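PDB 7MX5: Tol-Pal system protein TolB from Acinetobacter baumannii, which probably acts as the periplasmic component of the Tol-Pal system, contributing to outer membrane invagination during cell division and to outer membrane integrity. Local coordinates for residues A[306-317]-A[348-356]; A[172-181]-A[392-400]. All blocks are in the same frame, centred on the assembly; numbering follows the deposited sequence.

Contact 1. Residues A[306-317]-A[348-356]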
ATOM      1  N   ARG A 306      -1.937 -14.457   7.806  1.00 35.29           N
ATOM      2  CA  ARG A 306      -1.393 -13.481   6.861  1.00 42.23           C
ATOM      3  C   ARG A 306      -1.501 -12.059   7.410  1.00 36.36           C
ATOM      4  O   ARG A 306      -1.974 -11.139   6.738  1.00 33.41           O
ATOM      5  CB  ARG A 306      -2.072 -13.601   5.494  1.00 32.87           C
ATOM      6  CG  ARG A 306      -1.608 -14.795   4.663  1.00 44.10           C
ATOM      7  CD  ARG A 306      -2.314 -16.080   5.067  1.00 31.86           C
ATOM      8  NE  ARG A 306      -1.422 -17.235   5.028  1.00 46.12           N
ATOM      9  CZ  ARG A 306      -1.789 -18.476   5.321  1.00 51.51           C
ATOM     10  NH1 ARG A 306      -3.030 -18.766   5.674  1.00 57.49           N
ATOM     11  NH2 ARG A 306      -0.886 -19.451   5.258  1.00 63.80           N
ATOM     12  N   GLY A 307      -1.051 -11.883   8.650  1.00 35.32           N
ATOM     13  CA  GLY A 307      -1.114 -10.580   9.276  1.00 35.78           C
ATOM     14  C   GLY A 307       0.041  -9.683   8.868  1.00 31.48           C
ATOM     15  O   GLY A 307       1.156 -10.133   8.610  1.00 32.05           O
ATOM     16  N   THR A 308      -0.247  -8.384   8.809  1.00 32.47           N
ATOM     17  CA  THR A 308       0.765  -7.373   8.547  1.00 35.41           C
ATOM     18  C   THR A 308       0.535  -6.197   9.485  1.00 35.70           C
ATOM     19  O   THR A 308      -0.587  -5.949   9.932  1.00 33.40           O
ATOM     20  CB  THR A 308       0.746  -6.907   7.082  1.00 34.84           C
ATOM     21  OG1 THR A 308       1.771  -5.926   6.876  1.00 40.59           O
ATOM     22  CG2 THR A 308      -0.604  -6.309   6.724  1.00 28.12           C
ATOM     23  N   LEU A 309       1.613  -5.478   9.783  1.00 36.26           N
ATOM     24  CA  LEU A 309       1.596  -4.422  10.786  1.00 35.98           C
ATOM     25  C   LEU A 309       1.448  -3.055  10.134  1.00 37.48           C
ATOM     26  O   LEU A 309       2.029  -2.790   9.078  1.00 39.06           O
ATOM     27  CB  LEU A 309       2.877  -4.448  11.626  1.00 37.18           C
ATOM     28  CG  LEU A 309       3.043  -5.569  12.654  1.00 36.94           C
ATOM     29  CD1 LEU A 309       1.723  -5.883  13.338  1.00 28.75           C
ATOM     30  CD2 LEU A 309       3.628  -6.812  12.004  1.00 42.36           C
ATOM     31  N   SER A 310       0.669  -2.188  10.775  1.00 37.57           N
ATOM     32  CA  SER A 310       0.630  -0.790  10.377  1.00 37.20           C
ATOM     33  C   SER A 310       1.917  -0.094  10.802  1.00 36.61           C
ATOM     34  O   SER A 310       2.581  -0.501  11.760  1.00 34.95           O
ATOM     35  CB  SER A 310      -0.582  -0.089  10.992  1.00 41.73           C
ATOM     36  OG  SER A 310      -0.468  -0.010  12.402  1.00 40.58           O
ATOM     37  N   ALA A 311       2.273   0.963  10.068  1.00 39.84           N
ATOM     38  CA  ALA A 311       3.518   1.671  10.349  1.00 41.51           C
ATOM     39  C   ALA A 311       3.532   2.230  11.767  1.00 44.85           C
ATOM     40  O   ALA A 311       4.579   2.254  12.424  1.00 47.37           O
ATOM     41  CB  ALA A 311       3.731   2.789   9.328  1.00 45.62           C
ATOM     42  N   ASP A 312       2.373   2.679  12.258  1.00 47.82           N
ATOM     43  CA  ASP A 312       2.292   3.173  13.629  1.00 49.73           C
ATOM     44  C   ASP A 312       2.462   2.051  14.645  1.00 47.49           C
ATOM     45  O   ASP A 312       2.921   2.297  15.767  1.00 58.01           O
ATOM     46  CB  ASP A 312       0.964   3.901  13.843  1.00 48.92           C
ATOM     47  CG  ASP A 312      -0.242   3.017  13.558  1.00 57.75           C
ATOM     48  OD1 ASP A 312      -0.405   1.976  14.226  1.00 57.04           O
ATOM     49  OD2 ASP A 312      -1.034   3.370  12.659  1.00 61.22           O
ATOM     50  N   GLY A 313       2.096   0.826  14.280  1.00 41.58           N
ATOM     51  CA  GLY A 313       2.264  -0.310  15.163  1.00 42.06           C
ATOM     52  C   GLY A 313       1.088  -0.621  16.059  1.00 51.63           C
ATOM     53  O   GLY A 313       1.252  -1.378  17.023  1.00 51.25           O
ATOM     54  N   LYS A 314      -0.091  -0.070  15.778  1.00 42.90           N
ATOM     55  CA  LYS A 314      -1.274  -0.313  16.593  1.00 45.57           C
ATOM     56  C   LYS A 314      -2.357  -1.097  15.865  1.00 41.39           C
ATOM     57  O   LYS A 314      -3.408  -1.365  16.458  1.00 47.77           O
ATOM     58  CB  LYS A 314      -1.857   1.014  17.096  1.00 49.84           C
ATOM     59  CG  LYS A 314      -0.838   2.125  17.292  1.00 51.86           C
ATOM     60  CD  LYS A 314      -1.097   2.902  18.573  1.00 69.93           C
ATOM     61  CE  LYS A 314       0.018   3.901  18.842  1.00 74.02           C
ATOM     62  NZ  LYS A 314       1.366   3.289  18.669  1.00 72.32           N
ATOM     63  N   LYS A 315      -2.140  -1.474  14.605  1.00 42.16           N
ATOM     64  CA  LYS A 315      -3.151  -2.166  13.820  1.00 28.35           C
ATOM     65  C   LYS A 315      -2.544  -3.369  13.112  1.00 40.06           C
ATOM     66  O   LYS A 315      -1.341  -3.410  12.838  1.00 39.16           O
ATOM     67  CB  LYS A 315      -3.799  -1.235  12.782  1.00 26.93           C
ATOM     68  CG  LYS A 315      -4.308   0.080  13.349  1.00 33.32           C
ATOM     69  CD  LYS A 315      -5.733  -0.059  13.861  1.00 44.38           C
ATOM     70  CE  LYS A 315      -6.322   1.295  14.228  1.00 52.26           C
ATOM     71  NZ  LYS A 315      -7.256   1.200  15.385  1.00 36.84           N
ATOM     72  N   ILE A 316      -3.398  -4.347  12.814  1.00 39.36           N
ATOM     73  CA  ILE A 316      -3.012  -5.553  12.093  1.00 27.28           C
ATOM     74  C   ILE A 316      -4.030  -5.789  10.986  1.00 33.35           C
ATOM     75  O   ILE A 316      -5.227  -5.929  11.261  1.00 40.73           O
ATOM     76  CB  ILE A 316      -2.939  -6.784  13.013  1.00 31.81           C
ATOM     77  CG1 ILE A 316      -1.753  -6.679  13.972  1.00 40.81           C
ATOM     78  CG2 ILE A 316      -2.844  -8.060  12.187  1.00 31.28           C
ATOM     79  CD1 ILE A 316      -1.690  -7.808  14.982  1.00 34.97           C
ATOM     80  N   ALA A 317      -3.559  -5.832   9.743  1.00 28.77           N
ATOM     81  CA  ALA A 317      -4.372  -6.267   8.616  1.00 34.13           C
ATOM     82  C   ALA A 317      -4.109  -7.745   8.376  1.00 30.86           C
ATOM     83  O   ALA A 317      -2.953  -8.161   8.249  1.00 36.89           O
ATOM     84  CB  ALA A 317      -4.062  -5.454   7.357  1.00 26.52           C
ATOM     85  N   ASP A 348      -6.555 -16.127  -0.013  1.00 42.97           N
ATOM     86  CA  ASP A 348      -5.874 -16.238   1.275  1.00 39.31           C
ATOM     87  C   ASP A 348      -4.463 -15.683   1.093  1.00 37.09           C
ATOM     88  O   ASP A 348      -3.480 -16.412   0.933  1.00 44.68           O
ATOM     89  CB  ASP A 348      -5.870 -17.683   1.757  1.00 36.46           C
ATOM     90  CG  ASP A 348      -5.101 -17.869   3.050  1.00 41.80           C
ATOM     91  OD1 ASP A 348      -5.166 -16.973   3.917  1.00 39.58           O
ATOM     92  OD2 ASP A 348      -4.434 -18.914   3.200  1.00 46.73           O
ATOM     93  N   GLU A 349      -4.373 -14.355   1.108  1.00 34.66           N
ATOM     94  CA  GLU A 349      -3.146 -13.653   0.766  1.00 37.50           C
ATOM     95  C   GLU A 349      -2.997 -12.431   1.661  1.00 39.64           C
ATOM     96  O   GLU A 349      -3.986 -11.830   2.089  1.00 36.62           O
ATOM     97  CB  GLU A 349      -3.146 -13.245  -0.714  1.00 36.53           C
ATOM     98  CG  GLU A 349      -1.806 -12.786  -1.257  1.00 33.18           C
ATOM     99  CD  GLU A 349      -1.660 -13.078  -2.738  1.00 39.39           C
ATOM    100  OE1 GLU A 349      -1.455 -14.258  -3.096  1.00 33.98           O
ATOM    101  OE2 GLU A 349      -1.765 -12.134  -3.546  1.00 41.84           O
ATOM    102  N   SER A 350      -1.750 -12.064   1.928  1.00 40.25           N
ATOM    103  CA  SER A 350      -1.471 -11.002   2.886  1.00 37.79           C
ATOM    104  C   SER A 350      -1.928  -9.649   2.350  1.00 39.30           C
ATOM    105  O   SER A 350      -1.668  -9.329   1.183  1.00 34.02           O
ATOM    106  CB  SER A 350       0.022 -10.958   3.203  1.00 33.87           C
ATOM    107  OG  SER A 350       0.251 -10.464   4.511  1.00 44.09           O
ATOM    108  N   PRO A 351      -2.605  -8.839   3.152  1.00 34.58           N
ATOM    109  CA  PRO A 351      -2.866  -7.447   2.778  1.00 33.33           C
ATOM    110  C   PRO A 351      -1.632  -6.599   3.066  1.00 35.70           C
ATOM    111  O   PRO A 351      -0.597  -7.093   3.511  1.00 34.63           O
ATOM    112  CB  PRO A 351      -4.051  -7.046   3.667  1.00 38.27           C
ATOM    113  CG  PRO A 351      -4.324  -8.227   4.580  1.00 28.13           C
ATOM    114  CD  PRO A 351      -3.177  -9.176   4.464  1.00 37.13           C
ATOM    115  N   SER A 352      -1.753  -5.299   2.805  1.00 34.80           N
ATOM    116  CA  SER A 352      -0.639  -4.385   3.014  1.00 29.78           C
ATOM    117  C   SER A 352      -1.170  -3.017   3.410  1.00 33.58           C
ATOM    118  O   SER A 352      -2.008  -2.446   2.706  1.00 32.67           O
ATOM    119  CB  SER A 352       0.231  -4.277   1.756  1.00 37.17           C
ATOM    120  OG  SER A 352       1.537  -3.830   2.074  1.00 35.69           O
ATOM    121  N   PHE A 353      -0.677  -2.501   4.532  1.00 26.81           N
ATOM    122  CA  PHE A 353      -1.088  -1.198   5.029  1.00 28.02           C
ATOM    123  C   PHE A 353      -0.420  -0.078   4.240  1.00 30.42           C
ATOM    124  O   PHE A 353       0.729  -0.192   3.806  1.00 32.64           O
ATOM    125  CB  PHE A 353      -0.732  -1.054   6.509  1.00 28.86           C
ATOM    126  CG  PHE A 353      -1.865  -1.366   7.444  1.00 36.16           C
ATOM    127  CD1 PHE A 353      -3.017  -0.597   7.442  1.00 39.58           C
ATOM    128  CD2 PHE A 353      -1.771  -2.421   8.337  1.00 28.33           C
ATOM    129  CE1 PHE A 353      -4.058  -0.880   8.309  1.00 47.31           C
ATOM    130  CE2 PHE A 353      -2.806  -2.707   9.207  1.00 38.83           C
ATOM    131  CZ  PHE A 353      -3.952  -1.936   9.192  1.00 35.01           C
ATOM    132  N   SER A 354      -1.156   1.013   4.061  1.00 27.98           N
ATOM    133  CA  SER A 354      -0.549   2.218   3.525  1.00 36.59           C
ATOM    134  C   SER A 354       0.264   2.913   4.618  1.00 27.97           C
ATOM    135  O   SER A 354      -0.008   2.732   5.808  1.00 35.31           O
ATOM    136  CB  SER A 354      -1.618   3.163   2.985  1.00 33.40           C
ATOM    137  OG  SER A 354      -2.420   3.683   4.031  1.00 32.46           O
ATOM    138  N   PRO A 355       1.277   3.698   4.240  1.00 37.90           N
ATOM    139  CA  PRO A 355       2.126   4.347   5.256  1.00 34.89           C
ATOM    140  C   PRO A 355       1.363   5.136   6.310  1.00 38.68           C
ATOM    141  O   PRO A 355       1.804   5.181   7.466  1.00 36.32           O
ATOM    142  CB  PRO A 355       3.031   5.260   4.421  1.00 41.61           C
ATOM    143  CG  PRO A 355       3.100   4.614   3.084  1.00 42.05           C
ATOM    144  CD  PRO A 355       1.828   3.836   2.879  1.00 40.37           C
ATOM    145  N   ASN A 356       0.236   5.755   5.962  1.00 31.06           N
ATOM    146  CA  ASN A 356      -0.534   6.516   6.937  1.00 40.68           C
ATOM    147  C   ASN A 356      -1.503   5.653   7.736  1.00 34.68           C
ATOM    148  O   ASN A 356      -2.159   6.165   8.649  1.00 34.74           O
ATOM    149  CB  ASN A 356      -1.295   7.661   6.251  1.00 33.12           C
ATOM    150  CG  ASN A 356      -2.305   7.177   5.219  1.00 36.95           C
ATOM    151  OD1 ASN A 356      -2.673   6.003   5.179  1.00 42.71           O
ATOM    152  ND2 ASN A 356      -2.760   8.096   4.375  1.00 39.39           N
TER
HETATM  153  O   HOH W   1       1.848 -11.544   6.033  1.00 40.26           O
HETATM  154  O   HOH W   2       0.642   3.980  10.453  1.00 45.74           O
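Arg306 lays one face of its guanidinium against Asp348, whose OD2 sits 2.8 Å from NH1; the two planes stand 82° apart, and the salt bridge is purely one of charge, since no N-H points at the oxygen. Arg306 NE also pairs with Glu262. Arg306 O lies 3.2 Å from Ser350 OG, and a water joins this hydroxyl to Gly307 O. Thr308 rests its CG2 on Pro351 O at 3.3 Å. The strands involved, 304-309 and 352-353, are the innermost of two adjacent blades of the beta-propeller, and the Phe353 ring, from the second, lies against the hairpin of strands 304-309 and 315-320. Thr308 O meets the ring edge in plane. Ser310 CB makes a CH-pi contact over one face, 3.9 Å from the ring centroid and 16° off the normal. With Ser310 OG between the backbone N and the carbonyl carbon (chi1 66°), the hydroxyl turns to Asp312 OD1 at 2.7 Å, an oxygen that also takes Lys314 N in an Asx turn. Lys315 CB approaches Phe353 CZ obliquely at 3.7 Å, while its amine leaves for Asp333. Ala317 CB packs on Phe353 CE2 at 3.5 Å and on Pro351 CG at 3.9 Å.

Contact 2. Residues A[172-181]-A[392-400]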
ATOM      1  N   ILE A 172       7.240 -15.701  -9.644  1.00 38.23           N
ATOM      2  CA  ILE A 172       7.831 -14.629  -8.849  1.00 37.16           C
ATOM      3  C   ILE A 172       6.849 -14.319  -7.730  1.00 34.79           C
ATOM      4  O   ILE A 172       5.698 -13.951  -7.996  1.00 33.58           O
ATOM      5  CB  ILE A 172       8.122 -13.377  -9.690  1.00 40.85           C
ATOM      6  CG1 ILE A 172       9.234 -13.654 -10.703  1.00 41.27           C
ATOM      7  CG2 ILE A 172       8.500 -12.209  -8.790  1.00 35.03           C
ATOM      8  CD1 ILE A 172       9.414 -12.550 -11.723  1.00 45.67           C
ATOM      9  N   LEU A 173       7.292 -14.473  -6.483  1.00 28.98           N
ATOM     10  CA  LEU A 173       6.393 -14.422  -5.340  1.00 30.96           C
ATOM     11  C   LEU A 173       6.903 -13.459  -4.277  1.00 43.13           C
ATOM     12  O   LEU A 173       8.107 -13.230  -4.141  1.00 42.52           O
ATOM     13  CB  LEU A 173       6.208 -15.811  -4.709  1.00 31.70           C
ATOM     14  CG  LEU A 173       6.056 -17.006  -5.652  1.00 39.61           C
ATOM     15  CD1 LEU A 173       6.259 -18.308  -4.895  1.00 33.95           C
ATOM     16  CD2 LEU A 173       4.697 -16.984  -6.332  1.00 39.67           C
ATOM     17  N   SER A 174       5.952 -12.899  -3.526  1.00 37.53           N
ATOM     18  CA  SER A 174       6.170 -12.159  -2.288  1.00 34.01           C
ATOM     19  C   SER A 174       7.139 -10.993  -2.442  1.00 31.58           C
ATOM     20  O   SER A 174       8.271 -11.060  -1.946  1.00 32.93           O
ATOM     21  CB  SER A 174       6.675 -13.108  -1.199  1.00 38.54           C
ATOM     22  OG  SER A 174       5.800 -14.210  -1.038  1.00 48.36           O
ATOM     23  N   PRO A 175       6.739  -9.907  -3.102  1.00 30.99           N
ATOM     24  CA  PRO A 175       7.574  -8.697  -3.088  1.00 38.46           C
ATOM     25  C   PRO A 175       7.538  -8.050  -1.710  1.00 35.76           C
ATOM     26  O   PRO A 175       6.471  -7.882  -1.116  1.00 41.70           O
ATOM     27  CB  PRO A 175       6.937  -7.795  -4.154  1.00 26.58           C
ATOM     28  CG  PRO A 175       5.820  -8.579  -4.770  1.00 37.27           C
ATOM     29  CD  PRO A 175       5.504  -9.732  -3.882  1.00 40.01           C
ATOM     30  N   ALA A 176       8.717  -7.699  -1.201  1.00 32.12           N
ATOM     31  CA  ALA A 176       8.854  -7.098   0.119  1.00 33.78           C
ATOM     32  C   ALA A 176       9.708  -5.846   0.014  1.00 40.77           C
ATOM     33  O   ALA A 176      10.781  -5.870  -0.599  1.00 33.95           O
ATOM     34  CB  ALA A 176       9.473  -8.080   1.117  1.00 34.45           C
ATOM     35  N   TRP A 177       9.237  -4.760   0.620  1.00 37.39           N
ATOM     36  CA  TRP A 177       9.903  -3.469   0.527  1.00 38.59           C
ATOM     37  C   TRP A 177      10.960  -3.332   1.614  1.00 34.49           C
ATOM     38  O   TRP A 177      10.713  -3.665   2.777  1.00 40.06           O
ATOM     39  CB  TRP A 177       8.886  -2.333   0.643  1.00 35.03           C
ATOM     40  CG  TRP A 177       8.140  -2.063  -0.622  1.00 34.89           C
ATOM     41  CD1 TRP A 177       6.899  -2.519  -0.953  1.00 28.74           C
ATOM     42  CD2 TRP A 177       8.585  -1.271  -1.729  1.00 36.21           C
ATOM     43  NE1 TRP A 177       6.543  -2.062  -2.198  1.00 36.12           N
ATOM     44  CE2 TRP A 177       7.562  -1.294  -2.696  1.00 33.81           C
ATOM     45  CE3 TRP A 177       9.751  -0.546  -1.996  1.00 37.62           C
ATOM     46  CZ2 TRP A 177       7.667  -0.619  -3.910  1.00 39.13           C
ATOM     47  CZ3 TRP A 177       9.855   0.123  -3.201  1.00 35.37           C
ATOM     48  CH2 TRP A 177       8.818   0.082  -4.143  1.00 47.41           C
ATOM     49  N   THR A 178      12.134  -2.844   1.228  1.00 40.91           N
ATOM     50  CA  THR A 178      13.163  -2.522   2.199  1.00 32.96           C
ATOM     51  C   THR A 178      12.728  -1.306   3.022  1.00 38.07           C
ATOM     52  O   THR A 178      11.947  -0.477   2.545  1.00 32.17           O
ATOM     53  CB  THR A 178      14.495  -2.270   1.485  1.00 40.23           C
ATOM     54  OG1 THR A 178      15.478  -3.200   1.959  1.00 43.16           O
ATOM     55  CG2 THR A 178      14.996  -0.854   1.698  1.00 42.78           C
ATOM     56  N   PRO A 179      13.193  -1.199   4.277  1.00 40.84           N
ATOM     57  CA  PRO A 179      12.662  -0.159   5.184  1.00 32.69           C
ATOM     58  C   PRO A 179      12.611   1.247   4.600  1.00 42.30           C
ATOM     59  O   PRO A 179      11.628   1.962   4.833  1.00 45.03           O
ATOM     60  CB  PRO A 179      13.617  -0.223   6.383  1.00 42.07           C
ATOM     61  CG  PRO A 179      14.226  -1.569   6.340  1.00 39.57           C
ATOM     62  CD  PRO A 179      14.097  -2.138   4.963  1.00 36.10           C
ATOM     63  N   ASP A 180      13.633   1.671   3.862  1.00 40.01           N
ATOM     64  CA  ASP A 180      13.631   2.994   3.253  1.00 41.87           C
ATOM     65  C   ASP A 180      13.123   2.981   1.814  1.00 43.86           C
ATOM     66  O   ASP A 180      13.262   3.989   1.112  1.00 36.90           O
ATOM     67  CB  ASP A 180      15.032   3.618   3.326  1.00 41.60           C
ATOM     68  CG  ASP A 180      16.106   2.745   2.697  1.00 49.22           C
ATOM     69  OD1 ASP A 180      15.839   2.098   1.666  1.00 40.09           O
ATOM     70  OD2 ASP A 180      17.230   2.709   3.242  1.00 51.29           O
ATOM     71  N   ALA A 181      12.549   1.863   1.365  1.00 38.72           N
ATOM     72  CA  ALA A 181      11.923   1.728   0.050  1.00 41.90           C
ATOM     73  C   ALA A 181      12.891   1.991  -1.100  1.00 33.13           C
ATOM     74  O   ALA A 181      12.460   2.309  -2.212  1.00 47.75           O
ATOM     75  CB  ALA A 181      10.697   2.641  -0.078  1.00 33.38           C
ATOM     76  N   VAL A 392      -3.741 -10.014 -10.514  1.00 34.66           N
ATOM     77  CA  VAL A 392      -2.759  -9.264  -9.739  1.00 38.37           C
ATOM     78  C   VAL A 392      -2.704  -9.866  -8.344  1.00 33.80           C
ATOM     79  O   VAL A 392      -3.746 -10.067  -7.707  1.00 42.51           O
ATOM     80  CB  VAL A 392      -3.111  -7.767  -9.678  1.00 42.86           C
ATOM     81  CG1 VAL A 392      -1.846  -6.931  -9.597  1.00 33.72           C
ATOM     82  CG2 VAL A 392      -3.949  -7.372 -10.883  1.00 44.08           C
ATOM     83  N   ARG A 393      -1.494 -10.157  -7.868  1.00 34.21           N
ATOM     84  CA  ARG A 393      -1.321 -10.866  -6.610  1.00 39.75           C
ATOM     85  C   ARG A 393      -0.215 -10.227  -5.784  1.00 30.07           C
ATOM     86  O   ARG A 393       0.686  -9.567  -6.310  1.00 33.05           O
ATOM     87  CB  ARG A 393      -0.997 -12.351  -6.837  1.00 36.96           C
ATOM     88  CG  ARG A 393      -1.898 -13.044  -7.845  1.00 46.96           C
ATOM     89  CD  ARG A 393      -3.167 -13.539  -7.182  1.00 33.85           C
ATOM     90  NE  ARG A 393      -2.889 -14.194  -5.910  1.00 36.86           N
ATOM     91  CZ  ARG A 393      -2.961 -15.503  -5.713  1.00 49.42           C
ATOM     92  NH1 ARG A 393      -3.309 -16.330  -6.686  1.00 48.53           N
ATOM     93  NH2 ARG A 393      -2.677 -15.995  -4.511  1.00 48.16           N
ATOM     94  N   GLU A 394      -0.304 -10.441  -4.470  1.00 33.62           N
ATOM     95  CA  GLU A 394       0.723 -10.117  -3.485  1.00 28.37           C
ATOM     96  C   GLU A 394       1.167  -8.660  -3.557  1.00 31.33           C
ATOM     97  O   GLU A 394       2.324  -8.385  -3.902  1.00 32.59           O
ATOM     98  CB  GLU A 394       1.925 -11.045  -3.667  1.00 35.50           C
ATOM     99  CG  GLU A 394       1.837 -12.329  -2.857  1.00 37.67           C
ATOM    100  CD  GLU A 394       2.780 -13.406  -3.358  1.00 43.67           C
ATOM    101  OE1 GLU A 394       3.112 -13.398  -4.563  1.00 33.06           O
ATOM    102  OE2 GLU A 394       3.192 -14.262  -2.546  1.00 39.78           O
ATOM    103  N   PRO A 395       0.299  -7.706  -3.233  1.00 27.99           N
ATOM    104  CA  PRO A 395       0.718  -6.303  -3.222  1.00 31.55           C
ATOM    105  C   PRO A 395       1.531  -5.972  -1.979  1.00 26.80           C
ATOM    106  O   PRO A 395       1.439  -6.631  -0.941  1.00 35.96           O
ATOM    107  CB  PRO A 395      -0.610  -5.541  -3.230  1.00 41.19           C
ATOM    108  CG  PRO A 395      -1.549  -6.452  -2.522  1.00 33.97           C
ATOM    109  CD  PRO A 395      -1.124  -7.857  -2.878  1.00 32.88           C
ATOM    110  N   ALA A 396       2.341  -4.923  -2.105  1.00 31.16           N
ATOM    111  CA  ALA A 396       3.168  -4.456  -0.994  1.00 32.81           C
ATOM    112  C   ALA A 396       3.321  -2.947  -1.117  1.00 37.53           C
ATOM    113  O   ALA A 396       4.046  -2.466  -1.994  1.00 31.38           O
ATOM    114  CB  ALA A 396       4.528  -5.149  -0.987  1.00 27.82           C
ATOM    115  N   TRP A 397       2.638  -2.210  -0.246  1.00 34.44           N
ATOM    116  CA  TRP A 397       2.725  -0.755  -0.252  1.00 30.24           C
ATOM    117  C   TRP A 397       4.087  -0.311   0.265  1.00 34.51           C
ATOM    118  O   TRP A 397       4.518  -0.727   1.344  1.00 32.05           O
ATOM    119  CB  TRP A 397       1.611  -0.159   0.607  1.00 36.25           C
ATOM    120  CG  TRP A 397       1.109   1.174   0.134  1.00 42.53           C
ATOM    121  CD1 TRP A 397       1.862   2.262  -0.202  1.00 33.78           C
ATOM    122  CD2 TRP A 397      -0.259   1.561  -0.043  1.00 33.04           C
ATOM    123  NE1 TRP A 397       1.046   3.301  -0.581  1.00 39.40           N
ATOM    124  CE2 TRP A 397      -0.260   2.897  -0.493  1.00 36.20           C
ATOM    125  CE3 TRP A 397      -1.482   0.908   0.131  1.00 32.94           C
ATOM    126  CZ2 TRP A 397      -1.437   3.590  -0.770  1.00 43.39           C
ATOM    127  CZ3 TRP A 397      -2.650   1.597  -0.144  1.00 33.36           C
ATOM    128  CH2 TRP A 397      -2.618   2.925  -0.590  1.00 39.76           C
ATOM    129  N   ALA A 398       4.766   0.535  -0.507  1.00 29.60           N
ATOM    130  CA  ALA A 398       6.078   1.015  -0.103  1.00 40.29           C
ATOM    131  C   ALA A 398       5.958   1.885   1.147  1.00 39.55           C
ATOM    132  O   ALA A 398       5.063   2.730   1.234  1.00 35.15           O
ATOM    133  CB  ALA A 398       6.736   1.808  -1.230  1.00 31.73           C
ATOM    134  N   PRO A 399       6.839   1.707   2.123  1.00 38.31           N
ATOM    135  CA  PRO A 399       6.751   2.465   3.373  1.00 45.02           C
ATOM    136  C   PRO A 399       7.253   3.893   3.189  1.00 46.44           C
ATOM    137  O   PRO A 399       7.701   4.295   2.116  1.00 47.72           O
ATOM    138  CB  PRO A 399       7.657   1.670   4.317  1.00 52.50           C
ATOM    139  CG  PRO A 399       8.689   1.093   3.411  1.00 44.31           C
ATOM    140  CD  PRO A 399       7.954   0.744   2.142  1.00 42.37           C
ATOM    141  N   LYS A 400       7.171   4.661   4.270  1.00 68.71           N
ATOM    142  CA  LYS A 400       7.636   6.042   4.276  1.00 74.72           C
ATOM    143  C   LYS A 400       8.738   6.232   5.313  1.00 82.99           C
ATOM    144  O   LYS A 400       9.020   5.333   6.107  1.00 83.47           O
ATOM    145  CB  LYS A 400       6.477   7.000   4.555  1.00 78.32           C
ATOM    146  CG  LYS A 400       6.121   7.905   3.386  1.00 77.48           C
ATOM    147  CD  LYS A 400       5.596   7.102   2.206  1.00 69.49           C
ATOM    148  CE  LYS A 400       5.092   8.013   1.098  1.00 64.22           C
ATOM    149  NZ  LYS A 400       4.342   9.181   1.638  1.00 67.96           N
ATOM    150  OXT LYS A 400       9.372   7.284   5.383  1.00 88.92           O
TER
HETATM  151  O   HOH W   3       2.981 -13.711  -7.181  1.00 32.25           O
HETATM  152  O   HOH W   4       3.968  -9.205  -1.092  0.50 30.91           O
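Glu394 OE1 is gripped by Ser174 N, at 3.1 Å in a nearly straight bond (174°), and by a water that also reaches Ile172 O, while Arg141 adds a long, weak ion pair; such surroundings would favour the charged acid. Glu394 OE2 accepts Ser174 OG at 3.0 Å. Both Ser174 donors come from above the carboxylate plane, the amide 63° out of it, and beyond CG the Glu394 side chain is extended, which carries the group across to the neighbouring strand. Behind the carboxylate, Glu394 CB lies 3.8 Å from Pro175 CD. Strands 172-177 and 392-397 run nearly parallel, their axes coming within 6.5 Å, as the inner strands of adjacent propeller blades. The second is the C-terminal strand, which joins strands 135-141, 150-156 and 163-168 to complete their blade and so closes the ring, an arrangement often called the velcro closure. Trp177 points toward the 392-400 segment: its CD1 meets Ala396 CB at 3.5 Å, whereas the short, bent approach of NE1 to Ala396 O makes at most a weak and doubtful hydrogen bond. Ala398 CB sits over one face of the indole, 3.5 Å from the centroid of the six-membered ring and 12° off its normal. On the same side of the indole plane, Pro399 CD reaches Trp177 CB at 3.5 Å and Ala181 CB at 4.0 Å.

Contacts 1 and 2 have centres about 12 Å apart, some 9 and 8 Å from the centre of the chain, and each joins the inner strands of neighbouring blades of the six-bladed propeller. Along the chain, 172-181 comes first, then 306-317 and 348-356, and last 392-400. The two contacts share no blade: the 352-353 blade of contact 1 neighbours the closing blade of contact 2, and the joint between these two blades lies between the contacts. Across it, Glu349 makes a salt bridge with Arg393 and a probable hydrogen bond to Glu394 N, Ser352 OG bonds Trp397 N, and Pro355 packs on Ala398. Successive blades are thus stitched together where the chain end seals the ring.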